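Long-range contact in HD-GYP domain-containing protein (Bdellovibrio bacteriovorus, PDB 3TM8), which binds a pair of iron ions and is a probable member of the cyclic-di-GMP phosphodiesterases of the HD-GYP family: residues Ser210-Asn215 with Ala227-His232. Sequence-based numbering, arbitrary orientation.
Sequences SPLNLN and ALWKKH. With FE (Fe (III) ion), chain E; PO4 (phosphate ion), chain C.
Leu212, in the loop after helix 190-202, comes nearest to Trp229 of helix 223-240, with their CA atoms 7.3 Å apart, a gap that side chains alone bridge. Leucines suit it because their branched methyl ends pack without needing polar partners. Leu228 CD2 reaches into the bend of the loop, 3.8 Å from Pro211 CG, and also meets Leu212 CB. An ST turn shapes that bend: Leu212 N donates to Ser210 OG, while the ring of Pro211 offers a stiff apolar surface. With CG anti to its backbone N (chi1 180°), Leu212 sends CD2 to the edge of the Trp229 indole, 3.7 Å from both CB and CD1 of Trp229. Leu214 CD2 stands by the same edge, more loosely, at 4.2 Å from Trp229 CD1. The large flat indole gives the leucines an apolar edge and has a single N-H: NE1 donates almost straight (3.0 Å, 176°) to O1 of a phosphate, probably from the crystallisation liquor. Phosphate O4 binds iron, and Arg289, His207 and Asn285 also hold the anion. His232 ND1 donates to Trp229 O in the carbonyl plane (2.6 Å), fixing the imidazole's rotation and directing NE2 to iron at 2.2 Å; Asp204, His257 and Glu258 also bind this ion. His232 CE1 lies over one indole face, near its rim. The two loop leucines thus line the edge of a second-shell tryptophan whose carbonyl orients a metal ligand and whose N-H meets the anion, consistent with a substrate phosphate site.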
loop_
_atom_site.group_PDB
_atom_site.type_symbol
_atom_site.label_atom_id
_atom_site.label_comp_id
_atom_site.label_asym_id
_atom_site.label_seq_id
_atom_site.Cartn_x
_atom_site.Cartn_y
_atom_site.Cartn_z
ATOM N N SER A 210 9.724 4.436 11.726
ATOM C CA SER A 210 9.273 4.977 12.997
ATOM C C SER A 210 9.252 3.876 14.060
ATOM O O SER A 210 8.984 2.717 13.744
ATOM C CB SER A 210 7.868 5.552 12.833
ATOM O OG SER A 210 7.308 5.851 14.096
ATOM N N PRO A 211 9.514 4.238 15.330
ATOM C CA PRO A 211 9.462 3.232 16.395
ATOM C C PRO A 211 8.032 2.952 16.833
ATOM O O PRO A 211 7.800 2.068 17.652
ATOM C CB PRO A 211 10.236 3.894 17.540
ATOM C CG PRO A 211 10.048 5.355 17.313
ATOM C CD PRO A 211 10.003 5.540 15.813
ATOM N N LEU A 212 7.078 3.698 16.290
ATOM C CA LEU A 212 5.690 3.531 16.677
ATOM C C LEU A 212 5.128 2.194 16.214
ATOM O O LEU A 212 5.294 1.814 15.057
ATOM C CB LEU A 212 4.848 4.665 16.084
ATOM C CG LEU A 212 3.346 4.667 16.380
ATOM C CD1 LEU A 212 3.065 4.819 17.872
ATOM C CD2 LEU A 212 2.680 5.785 15.600
ATOM N N ASN A 213 4.441 1.495 17.111
ATOM C CA ASN A 213 3.646 0.333 16.724
ATOM C C ASN A 213 2.287 0.809 16.221
ATOM O O ASN A 213 1.470 1.286 17.003
ATOM C CB ASN A 213 3.464 -0.616 17.912
ATOM C CG ASN A 213 2.567 -1.803 17.592
ATOM O OD1 ASN A 213 2.228 -2.053 16.437
ATOM N ND2 ASN A 213 2.193 -2.554 18.625
ATOM N N LEU A 214 2.062 0.694 14.915
ATOM C CA LEU A 214 0.825 1.194 14.320
ATOM C C LEU A 214 -0.364 0.304 14.622
ATOM O O LEU A 214 -1.511 0.726 14.518
ATOM C CB LEU A 214 0.964 1.318 12.805
ATOM C CG LEU A 214 1.951 2.376 12.329
ATOM C CD1 LEU A 214 2.024 2.360 10.819
ATOM C CD2 LEU A 214 1.552 3.751 12.841
ATOM N N ASN A 215 -0.078 -0.939 14.980
ATOM C CA ASN A 215 -1.108 -1.943 15.188
ATOM C C ASN A 215 -1.722 -1.833 16.581
ATOM O O ASN A 215 -1.683 -2.776 17.376
ATOM C CB ASN A 215 -0.513 -3.332 14.941
ATOM C CG ASN A 215 -1.561 -4.426 14.890
ATOM O OD1 ASN A 215 -1.342 -5.531 15.398
ATOM N ND2 ASN A 215 -2.699 -4.132 14.280
ATOM N N ALA A 227 1.409 11.349 20.418
ATOM C CA ALA A 227 2.138 12.546 20.032
ATOM C C ALA A 227 3.042 12.239 18.844
ATOM O O ALA A 227 3.143 13.029 17.904
ATOM C CB ALA A 227 2.948 13.077 21.208
ATOM N N LEU A 228 3.706 11.091 18.889
ATOM C CA LEU A 228 4.567 10.679 17.788
ATOM C C LEU A 228 3.726 10.478 16.527
ATOM O O LEU A 228 4.062 10.976 15.460
ATOM C CB LEU A 228 5.320 9.398 18.151
ATOM C CG LEU A 228 6.312 8.850 17.124
ATOM C CD1 LEU A 228 7.337 9.906 16.726
ATOM C CD2 LEU A 228 6.993 7.609 17.681
ATOM N N TRP A 229 2.617 9.763 16.665
ATOM C CA TRP A 229 1.715 9.534 15.542
ATOM C C TRP A 229 1.275 10.848 14.868
ATOM O O TRP A 229 1.273 10.951 13.637
ATOM C CB TRP A 229 0.503 8.713 16.009
ATOM C CG TRP A 229 -0.442 8.375 14.902
ATOM C CD1 TRP A 229 -0.433 7.246 14.124
ATOM C CD2 TRP A 229 -1.535 9.172 14.439
ATOM N NE1 TRP A 229 -1.455 7.293 13.216
ATOM C CE2 TRP A 229 -2.145 8.467 13.379
ATOM C CE3 TRP A 229 -2.053 10.415 14.813
ATOM C CZ2 TRP A 229 -3.252 8.964 12.695
ATOM C CZ3 TRP A 229 -3.152 10.908 14.134
ATOM C CH2 TRP A 229 -3.739 10.184 13.084
ATOM N N LYS A 230 0.935 11.861 15.660
ATOM C CA LYS A 230 0.445 13.109 15.075
ATOM C C LYS A 230 1.462 13.807 14.173
ATOM O O LYS A 230 1.085 14.603 13.315
ATOM C CB LYS A 230 -0.051 14.074 16.155
ATOM C CG LYS A 230 -1.373 13.651 16.778
ATOM C CD LYS A 230 -1.826 14.628 17.852
ATOM C CE LYS A 230 -3.119 14.162 18.502
ATOM N NZ LYS A 230 -3.490 15.010 19.666
ATOM N N LYS A 231 2.745 13.527 14.379
ATOM C CA LYS A 231 3.795 14.155 13.576
ATOM C C LYS A 231 3.936 13.597 12.154
ATOM O O LYS A 231 4.521 14.252 11.288
ATOM C CB LYS A 231 5.144 14.039 14.288
ATOM C CG LYS A 231 5.204 14.754 15.634
ATOM C CD LYS A 231 6.556 14.544 16.309
ATOM C CE LYS A 231 6.775 15.503 17.476
ATOM N NZ LYS A 231 5.776 15.338 18.570
ATOM N N HIS A 232 3.434 12.392 11.904
ATOM C CA HIS A 232 3.818 11.710 10.660
ATOM C C HIS A 232 3.429 12.399 9.332
ATOM O O HIS A 232 4.225 12.400 8.392
ATOM C CB HIS A 232 3.470 10.207 10.676
ATOM C CG HIS A 232 2.053 9.890 10.316
ATOM N ND1 HIS A 232 1.034 9.897 11.244
ATOM C CD2 HIS A 232 1.496 9.497 9.146
ATOM C CE1 HIS A 232 -0.097 9.550 10.651
ATOM N NE2 HIS A 232 0.155 9.311 9.377
HETATM FE FE FE E . -1.314 8.222 8.183
HETATM P P PO4 C . -2.369 5.778 9.989
HETATM O O1 PO4 C . -2.107 5.071 11.295
HETATM O O2 PO4 C . -2.620 4.812 8.856
HETATM O O3 PO4 C . -3.675 6.602 10.076
HETATM O O4 PO4 C . -1.258 6.768 9.709
HETATM O O HOH W 1 -2.668 7.225 7.244
#